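PDB 3E13: putative iron-uptake ABC transport system,periplasmic iron-binding protein from Campylobacter jejuni, which binds ferric iron in the periplasm and probably hands it to an ABC transporter of the inner membrane for uptake. Local coordinates for residues A[149-152]-A[153-157]; A[59-62]-A[63-67]; A[207-210]-A[211-214]; A[17-20]-A[21-25]; A[40-43]-A[44-48]. One frame throughout, in Å; residues are numbered along the deposited sequence.

Interaction 1: A[149-152]-A[153-157]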
loop_
_atom_site.group_PDB
_atom_site.type_symbol
_atom_site.label_atom_id
_atom_site.label_comp_id
_atom_site.label_asym_id
_atom_site.label_seq_id
_atom_site.Cartn_x
_atom_site.Cartn_y
_atom_site.Cartn_z
ATOM N N ALA A 149 -0.576 11.770 5.254
ATOM C CA ALA A 149 -0.885 11.544 6.669
ATOM C C ALA A 149 0.386 11.277 7.483
ATOM O O ALA A 149 0.510 11.757 8.600
ATOM C CB ALA A 149 -1.875 10.433 6.828
ATOM N N SER A 150 1.314 10.530 6.902
ATOM C CA SER A 150 2.603 10.285 7.582
ATOM C C SER A 150 3.435 11.536 7.754
ATOM O O SER A 150 4.177 11.674 8.752
ATOM C CB SER A 150 3.434 9.193 6.881
ATOM O OG SER A 150 4.111 9.611 5.736
ATOM N N ILE A 151 3.381 12.430 6.774
ATOM C CA ILE A 151 4.077 13.722 6.869
ATOM C C ILE A 151 3.447 14.612 7.958
ATOM O O ILE A 151 4.145 15.299 8.720
ATOM C CB ILE A 151 4.114 14.369 5.498
ATOM C CG1 ILE A 151 4.997 13.530 4.567
ATOM C CG2 ILE A 151 4.664 15.765 5.568
ATOM C CD1 ILE A 151 4.885 13.935 3.063
ATOM N N ILE A 152 2.105 14.643 8.027
ATOM C CA ILE A 152 1.430 15.321 9.119
ATOM C C ILE A 152 1.919 14.758 10.445
ATOM O O ILE A 152 2.269 15.484 11.375
ATOM C CB ILE A 152 -0.105 15.234 9.043
ATOM C CG1 ILE A 152 -0.641 15.894 7.781
ATOM C CG2 ILE A 152 -0.701 15.870 10.282
ATOM C CD1 ILE A 152 -2.107 15.551 7.472
ATOM N N ALA A 153 1.909 13.443 10.558
ATOM C CA ALA A 153 2.248 12.817 11.820
ATOM C C ALA A 153 3.706 13.118 12.238
ATOM O O ALA A 153 3.983 13.323 13.440
ATOM C CB ALA A 153 2.010 11.319 11.750
ATOM N N ASN A 154 4.609 13.189 11.269
ATOM C CA ASN A 154 6.019 13.347 11.561
ATOM C C ASN A 154 6.429 14.840 11.673
ATOM O O ASN A 154 7.163 15.214 12.608
ATOM C CB ASN A 154 6.879 12.672 10.507
ATOM C CG ASN A 154 7.071 11.222 10.772
ATOM O OD1 ASN A 154 7.504 10.832 11.892
ATOM N ND2 ASN A 154 6.741 10.378 9.791
ATOM N N ASP A 155 5.907 15.684 10.788
ATOM C CA ASP A 155 6.417 17.039 10.593
ATOM C C ASP A 155 5.369 18.111 10.826
ATOM O O ASP A 155 5.724 19.287 10.749
ATOM C CB ASP A 155 7.013 17.211 9.197
ATOM C CG ASP A 155 8.213 16.298 8.941
ATOM O OD1 ASP A 155 8.913 15.881 9.880
ATOM O OD2 ASP A 155 8.503 15.911 7.813
ATOM N N GLY A 156 4.102 17.738 11.080
ATOM C CA GLY A 156 3.056 18.727 11.362
ATOM C C GLY A 156 2.253 19.124 10.145
ATOM O O GLY A 156 2.691 18.927 8.974
ATOM N N ASN A 157 1.107 19.753 10.373
ATOM C CA ASN A 157 0.219 20.089 9.267
ATOM C C ASN A 157 0.635 21.270 8.382
ATOM O O ASN A 157 0.177 21.367 7.254
ATOM C CB ASN A 157 -1.257 20.200 9.734
ATOM C CG ASN A 157 -1.516 21.294 10.777
ATOM O OD1 ASN A 157 -2.607 21.319 11.402
ATOM N ND2 ASN A 157 -0.569 22.139 11.003
HETATM O O HOH W 1 6.745 10.235 6.472
#

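Interaction 2: A[59-62]-A[63-67]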
loop_
_atom_site.group_PDB
_atom_site.type_symbol
_atom_site.label_atom_id
_atom_site.label_comp_id
_atom_site.label_asym_id
_atom_site.label_seq_id
_atom_site.Cartn_x
_atom_site.Cartn_y
_atom_site.Cartn_z
ATOM N N ALA A 59 -5.021 -2.373 0.513
ATOM C CA ALA A 59 -3.622 -2.210 0.243
ATOM C C ALA A 59 -3.096 -0.982 1.007
ATOM O O ALA A 59 -2.179 -0.291 0.570
ATOM C CB ALA A 59 -3.430 -2.059 -1.266
ATOM N N ASP A 60 -3.707 -0.714 2.148
ATOM C CA ASP A 60 -3.485 0.541 2.871
ATOM C C ASP A 60 -3.961 0.487 4.303
ATOM O O ASP A 60 -5.087 0.036 4.601
ATOM C CB ASP A 60 -4.188 1.669 2.123
ATOM C CG ASP A 60 -4.135 2.948 2.835
ATOM O OD1 ASP A 60 -5.241 3.528 3.169
ATOM O OD2 ASP A 60 -3.043 3.505 3.071
ATOM N N ILE A 61 -3.136 0.986 5.207
ATOM C CA ILE A 61 -3.529 1.077 6.627
ATOM C C ILE A 61 -4.750 1.979 6.817
ATOM O O ILE A 61 -5.663 1.620 7.561
ATOM C CB ILE A 61 -2.368 1.553 7.570
ATOM C CG1 ILE A 61 -2.843 1.665 9.037
ATOM C CG2 ILE A 61 -1.734 2.894 7.106
ATOM C CD1 ILE A 61 -3.459 0.419 9.637
ATOM N N SER A 62 -4.740 3.134 6.162
ATOM C CA SER A 62 -5.752 4.130 6.509
ATOM C C SER A 62 -7.157 3.687 6.121
ATOM O O SER A 62 -8.113 3.947 6.850
ATOM C CB SER A 62 -5.409 5.520 5.927
ATOM O OG SER A 62 -4.125 5.953 6.410
ATOM N N ASN A 63 -7.269 2.949 5.036
ATOM C CA ASN A 63 -8.537 2.362 4.636
ATOM C C ASN A 63 -9.098 1.398 5.694
ATOM O O ASN A 63 -10.277 1.333 5.910
ATOM C CB ASN A 63 -8.431 1.617 3.326
ATOM C CG ASN A 63 -8.131 2.512 2.140
ATOM O OD1 ASN A 63 -7.529 2.087 1.146
ATOM N ND2 ASN A 63 -8.651 3.787 2.189
ATOM N N LEU A 64 -8.234 0.597 6.312
ATOM C CA LEU A 64 -8.655 -0.261 7.397
ATOM C C LEU A 64 -9.126 0.552 8.575
ATOM O O LEU A 64 -10.132 0.218 9.169
ATOM C CB LEU A 64 -7.491 -1.178 7.852
ATOM C CG LEU A 64 -7.157 -2.203 6.779
ATOM C CD1 LEU A 64 -5.729 -2.699 7.032
ATOM C CD2 LEU A 64 -8.140 -3.392 6.742
ATOM N N THR A 65 -8.366 1.578 8.968
ATOM C CA THR A 65 -8.786 2.391 10.115
ATOM C C THR A 65 -10.070 3.173 9.813
ATOM O O THR A 65 -10.900 3.397 10.716
ATOM C CB THR A 65 -7.680 3.306 10.604
ATOM O OG1 THR A 65 -7.324 4.201 9.568
ATOM C CG2 THR A 65 -6.445 2.566 10.826
ATOM N N GLU A 66 -10.221 3.630 8.597
ATOM C CA GLU A 66 -11.478 4.326 8.196
ATOM C C GLU A 66 -12.647 3.375 8.401
ATOM O O GLU A 66 -13.679 3.754 8.974
ATOM C CB GLU A 66 -11.476 4.756 6.725
ATOM C CG GLU A 66 -10.614 5.951 6.405
ATOM C CD GLU A 66 -10.533 6.281 4.936
ATOM O OE1 GLU A 66 -10.755 7.491 4.617
ATOM O OE2 GLU A 66 -10.263 5.388 4.072
ATOM N N ALA A 67 -12.501 2.145 7.915
ATOM C CA ALA A 67 -13.542 1.154 8.066
ATOM C C ALA A 67 -13.837 0.845 9.533
ATOM O O ALA A 67 -14.986 0.773 9.966
ATOM C CB ALA A 67 -13.207 -0.090 7.235
HETATM O O HOH W 2 -6.563 -0.114 -0.186
#

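Interaction 3: A[207-210]-A[211-214]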
loop_
_atom_site.group_PDB
_atom_site.type_symbol
_atom_site.label_atom_id
_atom_site.label_comp_id
_atom_site.label_asym_id
_atom_site.label_seq_id
_atom_site.Cartn_x
_atom_site.Cartn_y
_atom_site.Cartn_z
ATOM N N SER A 207 7.433 -9.276 -15.164
ATOM C CA SER A 207 6.194 -9.384 -15.922
ATOM C C SER A 207 6.328 -10.286 -17.136
ATOM O O SER A 207 7.392 -10.350 -17.749
ATOM C CB SER A 207 5.776 -8.006 -16.313
ATOM O OG SER A 207 4.521 -8.027 -17.038
ATOM N N LYS A 208 5.232 -10.943 -17.475
ATOM C CA LYS A 208 5.127 -11.685 -18.730
ATOM C C LYS A 208 4.864 -10.751 -19.914
ATOM O O LYS A 208 4.858 -11.201 -21.045
ATOM C CB LYS A 208 4.070 -12.760 -18.679
ATOM C CG LYS A 208 4.098 -13.795 -17.544
ATOM C CD LYS A 208 5.398 -14.427 -17.329
ATOM C CE LYS A 208 5.254 -15.624 -16.310
ATOM N NZ LYS A 208 3.879 -16.216 -16.261
ATOM N N ASN A 209 4.685 -9.465 -19.665
ATOM C CA ASN A 209 4.597 -8.475 -20.703
ATOM C C ASN A 209 5.969 -7.840 -20.903
ATOM O O ASN A 209 6.425 -7.114 -20.053
ATOM C CB ASN A 209 3.544 -7.436 -20.282
ATOM C CG ASN A 209 3.443 -6.249 -21.247
ATOM O OD1 ASN A 209 4.166 -6.153 -22.231
ATOM N ND2 ASN A 209 2.519 -5.320 -20.943
ATOM N N PRO A 210 6.667 -8.147 -22.006
ATOM C CA PRO A 210 8.022 -7.616 -22.184
ATOM C C PRO A 210 8.148 -6.097 -22.082
ATOM O O PRO A 210 9.198 -5.597 -21.735
ATOM C CB PRO A 210 8.416 -8.151 -23.570
ATOM C CG PRO A 210 7.674 -9.412 -23.652
ATOM C CD PRO A 210 6.310 -9.076 -23.101
ATOM N N LYS A 211 7.092 -5.343 -22.387
ATOM C CA LYS A 211 7.187 -3.892 -22.264
ATOM C C LYS A 211 7.275 -3.489 -20.774
ATOM O O LYS A 211 7.903 -2.490 -20.423
ATOM C CB LYS A 211 5.987 -3.221 -22.951
ATOM C CG LYS A 211 5.816 -3.520 -24.449
ATOM C CD LYS A 211 6.955 -2.891 -25.249
ATOM C CE LYS A 211 6.722 -2.939 -26.767
ATOM N NZ LYS A 211 7.492 -1.789 -27.360
ATOM N N ASP A 212 6.616 -4.262 -19.892
ATOM C CA ASP A 212 6.658 -3.984 -18.480
ATOM C C ASP A 212 8.099 -4.188 -18.006
ATOM O O ASP A 212 8.599 -3.447 -17.167
ATOM C CB ASP A 212 5.806 -4.962 -17.686
ATOM C CG ASP A 212 4.321 -4.650 -17.665
ATOM O OD1 ASP A 212 3.903 -3.517 -17.986
ATOM O OD2 ASP A 212 3.521 -5.522 -17.244
ATOM N N VAL A 213 8.715 -5.239 -18.510
ATOM C CA VAL A 213 10.126 -5.589 -18.144
ATOM C C VAL A 213 11.081 -4.470 -18.506
ATOM O O VAL A 213 11.941 -4.079 -17.693
ATOM C CB VAL A 213 10.541 -6.924 -18.731
ATOM C CG1 VAL A 213 11.991 -7.229 -18.367
ATOM C CG2 VAL A 213 9.628 -8.074 -18.211
ATOM N N GLU A 214 10.899 -3.881 -19.677
ATOM C CA GLU A 214 11.717 -2.740 -20.098
ATOM C C GLU A 214 11.595 -1.580 -19.094
ATOM O O GLU A 214 12.597 -0.953 -18.678
ATOM C CB GLU A 214 11.268 -2.268 -21.478
ATOM C CG GLU A 214 11.590 -3.237 -22.570
ATOM C CD GLU A 214 11.294 -2.639 -23.954
ATOM O OE1 GLU A 214 11.630 -3.336 -24.950
ATOM O OE2 GLU A 214 10.725 -1.504 -24.037
HETATM O O HOH W 3 1.093 -5.902 -18.368
#

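Interaction 4: A[17-20]-A[21-25]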
loop_
_atom_site.group_PDB
_atom_site.type_symbol
_atom_site.label_atom_id
_atom_site.label_comp_id
_atom_site.label_asym_id
_atom_site.label_seq_id
_atom_site.Cartn_x
_atom_site.Cartn_y
_atom_site.Cartn_z
ATOM N N GLU A 17 -4.331 -16.719 -7.329
ATOM C CA GLU A 17 -3.669 -17.971 -6.974
ATOM C C GLU A 17 -3.913 -18.288 -5.490
ATOM O O GLU A 17 -4.165 -19.459 -5.101
ATOM C CB GLU A 17 -2.150 -17.946 -7.259
ATOM C CG GLU A 17 -1.407 -19.142 -6.625
ATOM C CD GLU A 17 0.111 -19.285 -6.878
ATOM O OE1 GLU A 17 0.808 -18.296 -7.128
ATOM O OE2 GLU A 17 0.608 -20.438 -6.788
ATOM N N ILE A 18 -3.756 -17.264 -4.642
ATOM C CA ILE A 18 -3.912 -17.448 -3.198
ATOM C C ILE A 18 -5.315 -17.918 -2.873
ATOM O O ILE A 18 -5.510 -18.810 -2.074
ATOM C CB ILE A 18 -3.530 -16.118 -2.438
ATOM C CG1 ILE A 18 -2.026 -15.854 -2.644
ATOM C CG2 ILE A 18 -4.020 -16.147 -1.019
ATOM C CD1 ILE A 18 -1.546 -14.542 -2.126
ATOM N N ILE A 19 -6.301 -17.333 -3.536
ATOM C CA ILE A 19 -7.666 -17.645 -3.258
ATOM C C ILE A 19 -7.961 -19.084 -3.699
ATOM O O ILE A 19 -8.613 -19.819 -2.980
ATOM C CB ILE A 19 -8.596 -16.592 -3.909
ATOM C CG1 ILE A 19 -8.539 -15.269 -3.078
ATOM C CG2 ILE A 19 -10.009 -17.149 -4.028
ATOM C CD1 ILE A 19 -9.020 -14.065 -3.842
ATOM N N LYS A 20 -7.442 -19.485 -4.847
ATOM C CA LYS A 20 -7.611 -20.857 -5.342
ATOM C C LYS A 20 -7.029 -21.838 -4.375
ATOM O O LYS A 20 -7.661 -22.865 -4.041
ATOM C CB LYS A 20 -6.917 -21.017 -6.692
ATOM C CG LYS A 20 -7.714 -20.547 -7.868
ATOM C CD LYS A 20 -7.158 -21.202 -9.156
ATOM C CE LYS A 20 -6.890 -20.175 -10.248
ATOM N NZ LYS A 20 -6.677 -20.863 -11.550
ATOM N N LYS A 21 -5.870 -21.503 -3.833
ATOM C CA LYS A 21 -5.280 -22.368 -2.831
ATOM C C LYS A 21 -6.139 -22.488 -1.584
ATOM O O LYS A 21 -6.222 -23.573 -1.027
ATOM C CB LYS A 21 -3.880 -21.929 -2.504
ATOM C CG LYS A 21 -2.929 -22.209 -3.636
ATOM C CD LYS A 21 -1.592 -21.631 -3.356
ATOM C CE LYS A 21 -0.657 -22.657 -2.913
ATOM N NZ LYS A 21 -0.398 -23.760 -3.952
ATOM N N PHE A 22 -6.801 -21.407 -1.155
ATOM C CA PHE A 22 -7.698 -21.496 -0.006
ATOM C C PHE A 22 -8.891 -22.422 -0.299
ATOM O O PHE A 22 -9.313 -23.235 0.560
ATOM C CB PHE A 22 -8.183 -20.078 0.368
ATOM C CG PHE A 22 -9.081 -20.028 1.564
ATOM C CD1 PHE A 22 -8.564 -20.172 2.832
ATOM C CD2 PHE A 22 -10.461 -19.890 1.408
ATOM C CE1 PHE A 22 -9.369 -20.169 3.936
ATOM C CE2 PHE A 22 -11.284 -19.866 2.504
ATOM C CZ PHE A 22 -10.760 -19.989 3.748
ATOM N N GLU A 23 -9.450 -22.257 -1.487
ATOM C CA GLU A 23 -10.621 -23.027 -1.922
ATOM C C GLU A 23 -10.252 -24.488 -1.969
ATOM O O GLU A 23 -11.002 -25.345 -1.446
ATOM C CB GLU A 23 -11.098 -22.562 -3.269
ATOM C CG GLU A 23 -11.749 -21.187 -3.246
ATOM C CD GLU A 23 -12.195 -20.667 -4.596
ATOM O OE1 GLU A 23 -13.222 -19.961 -4.636
ATOM O OE2 GLU A 23 -11.507 -20.891 -5.622
ATOM N N GLU A 24 -9.072 -24.771 -2.514
ATOM C CA GLU A 24 -8.599 -26.147 -2.601
ATOM C C GLU A 24 -8.379 -26.756 -1.227
ATOM O O GLU A 24 -8.745 -27.920 -1.019
ATOM C CB GLU A 24 -7.324 -26.245 -3.415
ATOM C CG GLU A 24 -7.499 -25.789 -4.844
ATOM C CD GLU A 24 -6.166 -25.545 -5.578
ATOM O OE1 GLU A 24 -6.244 -25.426 -6.817
ATOM O OE2 GLU A 24 -5.068 -25.447 -4.949
ATOM N N LYS A 25 -7.800 -25.996 -0.310
ATOM C CA LYS A 25 -7.491 -26.463 1.047
ATOM C C LYS A 25 -8.757 -26.731 1.875
ATOM O O LYS A 25 -8.874 -27.779 2.525
ATOM C CB LYS A 25 -6.547 -25.489 1.785
ATOM C CG LYS A 25 -6.206 -25.884 3.233
ATOM C CD LYS A 25 -5.393 -24.844 3.999
ATOM C CE LYS A 25 -4.864 -25.417 5.364
ATOM N NZ LYS A 25 -4.375 -24.361 6.369
#

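Interaction 5: A[40-43]-A[44-48]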
loop_
_atom_site.group_PDB
_atom_site.type_symbol
_atom_site.label_atom_id
_atom_site.label_comp_id
_atom_site.label_asym_id
_atom_site.label_seq_id
_atom_site.Cartn_x
_atom_site.Cartn_y
_atom_site.Cartn_z
ATOM N N LEU A 40 -15.692 0.545 -1.868
ATOM C CA LEU A 40 -16.009 -0.536 -0.956
ATOM C C LEU A 40 -16.426 -0.068 0.421
ATOM O O LEU A 40 -17.304 -0.668 1.028
ATOM C CB LEU A 40 -14.811 -1.492 -0.832
ATOM C CG LEU A 40 -14.421 -2.264 -2.106
ATOM C CD1 LEU A 40 -13.168 -3.072 -1.873
ATOM C CD2 LEU A 40 -15.546 -3.138 -2.583
ATOM N N ILE A 41 -15.768 0.963 0.951
ATOM C CA ILE A 41 -16.136 1.493 2.259
ATOM C C ILE A 41 -17.541 2.121 2.207
ATOM O O ILE A 41 -18.324 1.895 3.092
ATOM C CB ILE A 41 -15.104 2.484 2.737
ATOM C CG1 ILE A 41 -13.810 1.724 3.041
ATOM C CG2 ILE A 41 -15.565 3.231 3.924
ATOM C CD1 ILE A 41 -12.623 2.606 3.260
ATOM N N LYS A 42 -17.816 2.843 1.147
ATOM C CA LYS A 42 -19.151 3.436 0.977
ATOM C C LYS A 42 -20.198 2.331 0.893
ATOM O O LYS A 42 -21.272 2.388 1.542
ATOM C CB LYS A 42 -19.170 4.294 -0.272
ATOM C CG LYS A 42 -20.505 4.972 -0.537
ATOM C CD LYS A 42 -20.349 6.229 -1.421
ATOM C CE LYS A 42 -20.956 7.460 -0.720
ATOM N NZ LYS A 42 -22.185 7.117 0.076
ATOM N N ARG A 43 -19.883 1.309 0.099
ATOM C CA ARG A 43 -20.769 0.169 -0.037
ATOM C C ARG A 43 -21.000 -0.554 1.287
ATOM O O ARG A 43 -22.126 -0.918 1.643
ATOM C CB ARG A 43 -20.174 -0.768 -1.063
ATOM C CG ARG A 43 -20.907 -1.972 -1.362
ATOM C CD ARG A 43 -20.418 -2.618 -2.670
ATOM N NE ARG A 43 -21.055 -3.898 -2.849
ATOM C CZ ARG A 43 -20.801 -4.743 -3.826
ATOM N NH1 ARG A 43 -19.907 -4.467 -4.746
ATOM N NH2 ARG A 43 -21.457 -5.867 -3.863
ATOM N N LEU A 44 -19.923 -0.846 2.027
ATOM C CA LEU A 44 -20.107 -1.434 3.333
ATOM C C LEU A 44 -20.983 -0.606 4.280
ATOM O O LEU A 44 -21.761 -1.161 5.065
ATOM C CB LEU A 44 -18.752 -1.706 3.981
ATOM C CG LEU A 44 -17.954 -2.876 3.391
ATOM C CD1 LEU A 44 -16.486 -2.803 3.860
ATOM C CD2 LEU A 44 -18.595 -4.181 3.792
ATOM N N SER A 45 -20.816 0.711 4.251
ATOM C CA SER A 45 -21.630 1.615 5.074
ATOM C C SER A 45 -23.101 1.554 4.708
ATOM O O SER A 45 -23.922 1.458 5.623
ATOM C CB SER A 45 -21.122 3.064 5.038
ATOM O OG SER A 45 -19.857 3.169 5.684
ATOM N N LEU A 46 -23.413 1.641 3.409
ATOM C CA LEU A 46 -24.801 1.587 2.941
ATOM C C LEU A 46 -25.445 0.225 3.140
ATOM O O LEU A 46 -26.615 0.133 3.489
ATOM C CB LEU A 46 -24.896 2.026 1.479
ATOM C CG LEU A 46 -24.659 3.526 1.315
ATOM C CD1 LEU A 46 -24.366 3.823 -0.141
ATOM C CD2 LEU A 46 -25.807 4.399 1.901
ATOM N N GLU A 47 -24.681 -0.855 2.949
ATOM C CA GLU A 47 -25.201 -2.205 3.076
ATOM C C GLU A 47 -25.406 -2.556 4.541
ATOM O O GLU A 47 -26.351 -3.267 4.879
ATOM C CB GLU A 47 -24.252 -3.208 2.388
ATOM C CG GLU A 47 -24.229 -3.076 0.863
ATOM C CD GLU A 47 -23.234 -3.993 0.164
ATOM O OE1 GLU A 47 -22.464 -4.701 0.844
ATOM O OE2 GLU A 47 -23.222 -3.986 -1.075
ATOM N N GLY A 48 -24.533 -2.012 5.403
ATOM C CA GLY A 48 -24.628 -2.164 6.839
ATOM C C GLY A 48 -24.658 -3.625 7.254
ATOM O O GLY A 48 -23.959 -4.487 6.679
#

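Interaction 1: A[149-152]-A[153-157]
Ala153 opens this last turn of helix 142-155 by giving its backbone N to Ala149 O at 2.9 Å, and its CB rests 3.5 Å from the same oxygen. A methyl group suits this place, because the helix packs here against Lys300 and Asn304. Asn154 follows and addresses Ser150 twice. Its backbone N donates to Ser150 O at 3.0 Å, and its amide, folded back over the preceding turn with CG beside its own backbone N (chi1 -84°), brings ND2 to 3.1 Å from Ser150 O in a weak, bent bond. A water donates to Ser150 OG at 2.8 Å and accepts weakly from ND2, bridging the two side chains, but the firmer partners are Asp294 for ND2 and Leu147 O for the serine hydroxyl. Asp155 N closes on Ile151 O at 2.7 Å; its carboxylate is turned to the salt bridge with Arg229. Gly156 N still reaches Ile152 O at 2.9 Å, from above the carbonyl plane. Its positive phi of 95° would jam a CB against the preceding carbonyl oxygen, which is why glycine stands here. Asn157 begins the next helix, its CB 4.4 Å from Ile152 CG2, while the branched Ile152 packs against helix 305-315. Such a glycine break between consecutive helices, 142-155 and 157-170, is a common helix C-terminal stop, here closing the helix that carries the iron ligand Tyr143.

Interaction 2: A[59-62]-A[63-67]
Asp60 caps helix 61-69: OD1 accepts from Asn63 N at 2.8 Å, the side-chain bond of a classic N-cap. With CG anti to the backbone N (chi1 174°), the carboxylate swings forward over the first turn, and Asn63 N meets OD1 from above the carboxylate plane, 41° out of it. Aspartate suits the place because a helix start offers backbone N-H groups that lack carbonyl partners and would probably stabilise the negative charge. The other oxygen, OD2, is held by Thr146 and Asn234, so the cap also ties the helix to its surroundings, close to the iron ligand Tyr143.

Ser62 O is gripped twice, by Glu66 N at 2.8 Å nearly in line with the carbonyl and by Thr65 OG1 at 2.8 Å from a much steeper approach. The first torsion of Thr65 turns OG1 back to Ser62 O, giving this buried hydroxyl an acceptor. Asn63 stands across Asp60 at about a right angle, their amide and carboxylate planes 75° apart. Its ND2 donates to Glu66 OE2 at 3.0 Å with the acceptor in the amide plane, and a water donates to its OD1 while accepting from Ala59 N.

Leu64 rests its CD1 methyl against the Asp60 carbonyl, 3.7 Å from Asp60 O. Apolar packing completes the turn: Ile61 faces Val298 and Ala302 of helix 298-302, as well as Trp96, and along the same flank Ile61 CD1 lies 3.9 Å from Thr65 CG2.

Interaction 3: A[207-210]-A[211-214]
Asp212 OD2 is gripped by two donors: Ser207 OG gives its proton at 2.7 Å, on the anti lone pair, and a water donates at 2.7 Å. The same hydroxyl accepts from Asn209 N at 3.0 Å, which makes an ST turn leading straight into the N-cap of helix 210-217. Serine fits because one small group can both accept from the backbone of the turn and donate to the carboxylate; a fully extended first torsion (chi1 -178°) points OG at the helix.

Asn209 is the N-cap residue. Its OD1 accepts from Lys211 N at 3.0 Å, the donor standing 49° out of the amide's carbonyl plane. Asparagine suits this place with a carbonyl oxygen to cap and an amide nitrogen to spare: ND2 donates to the water that also binds Asp212 OD2. The side chains of Asn209 and Asp212 cross at about a right angle, their flat groups 42° apart. Asn209 O accepts from Asp212 N at 2.9 Å, three residues on, and only weakly from Val213 N.

Pro210 follows as the first helical residue, a place where its lack of an N-H costs nothing and its restricted phi agrees with the helix; the regular i to i+4 pattern continues as its carbonyl receives Glu214 N at 3.2 Å. The negative side chain of Asp212 in the opening turn would probably also be favoured by the helix dipole. On another flank of the turn, Val213 brings one methyl up to the incoming loop in a close approach, CG2 being 3.2 Å from Ser207 O.

Interaction 4: A[17-20]-A[21-25]
Successive turns of helix 14-26 meet here, in the connection of a beta-alpha-beta unit between strands 3-8 and 29-34, and backbone hydrogen bonds form the framework of the contact. Lys21 N, Phe22 N, Glu23 N and Glu24 N each donate to the carbonyl four residues earlier, the shortest being Glu24 N to Lys20 O at 2.8 Å.

The side chains sort by face. Glu17 and Lys21 run side by side in the same direction, Glu17 CG 4.1 Å from Lys21 CD. Opposite charges suit such a spacing, yet Glu17 OE2 and Lys21 NZ stay 4.5 Å apart, beyond a salt bridge; Lys21 NZ, its chain bent at chi3 and chi4, pairs with Glu261. Glu23 leans back over the preceding turn, its first torsion (chi1 -71°) bringing CD to 4.2 Å from Ile19 CG2; its OE1 is held by Lys29 and Val30 N at the start of the next strand. Glu24 has a similar first torsion, its extended chain lying beside the Lys20 carbonyl on the outer side.

Apolar residues occupy the inner face. Ile18 packs on helix 260-268, Ile19 on Val30 and His32, and Phe22, turned away from the preceding turn, meets Phe253 and Phe256 edge-to-face. This division into an apolar face against the fold and a charged outer face marks an amphipathic crossover helix, as in the alpha/beta domains of periplasmic binding proteins.

Interaction 5: A[40-43]-A[44-48]
Arg43 stretches out from the helix with its first torsion fully extended (chi1 -179°), while Glu47, one turn later, turns CG back toward the N-terminal side (chi1 -69°), and this pair of torsions brings the two side chains across each other obliquely. Arg43 NE donates to Glu47 OE2 at 2.8 Å, a salt bridge in which the oxygen lies near the guanidinium plane, at its edge, and is met on the syn side of the carboxylate, 32° out of plane. The groups are turned steeply against one another, so NE alone makes the bond. The glutamate also comes close to the arginine's aliphatic stem, OE2 approaching Arg43 CG. Glu47 OE1 is held by Ser51 and Tyr7, which helps hold the carboxylate and probably orients it toward the arginine.

Lys42 and Leu46 lie alongside each other on an exposed flank, with Lys42 CG and Leu46 CD1 4.0 Å apart. On the buried side Leu44 folds over the previous turn, CG 3.3 Å from Leu40 O, and its N donates to that oxygen at 2.8 Å. Leucine and isoleucine belong here because Leu40, Ile41 and Leu44 all press on Phe56 of strand 55-58. Gly48, with positive phi, takes the first non-helical position, to which glycine is suited. The whole is an i to i+4 salt bridge on an amphipathic helix flanking the parallel strands of an alpha/beta domain.

In the fold
Along the chain the order is interaction 4, 5, 2, 1 and 3. Interactions 4, 5 and 2 belong to helices 14-26, 37-47 and 61-69, which accompany strands 3-8, 29-34 and 55-58 of one mixed sheet. Interactions 2 and 5, centres about 14 Å apart, touch where Ile41 CD1 packs 3.7 Å from Glu66 OE2. Interaction 1 comes within about 5 Å of interaction 2, nearest atoms, without contact; interaction 3 lies about 36 Å from interaction 1, centre to centre. The side chain of Asp60 in interaction 2 is about 9 Å from the iron, and interactions 3, 4 and 5 have side chains 13 to 14 Å from it. The contacts thus belong to helices around the iron-binding cleft, interaction 1 on the helix carrying Tyr143.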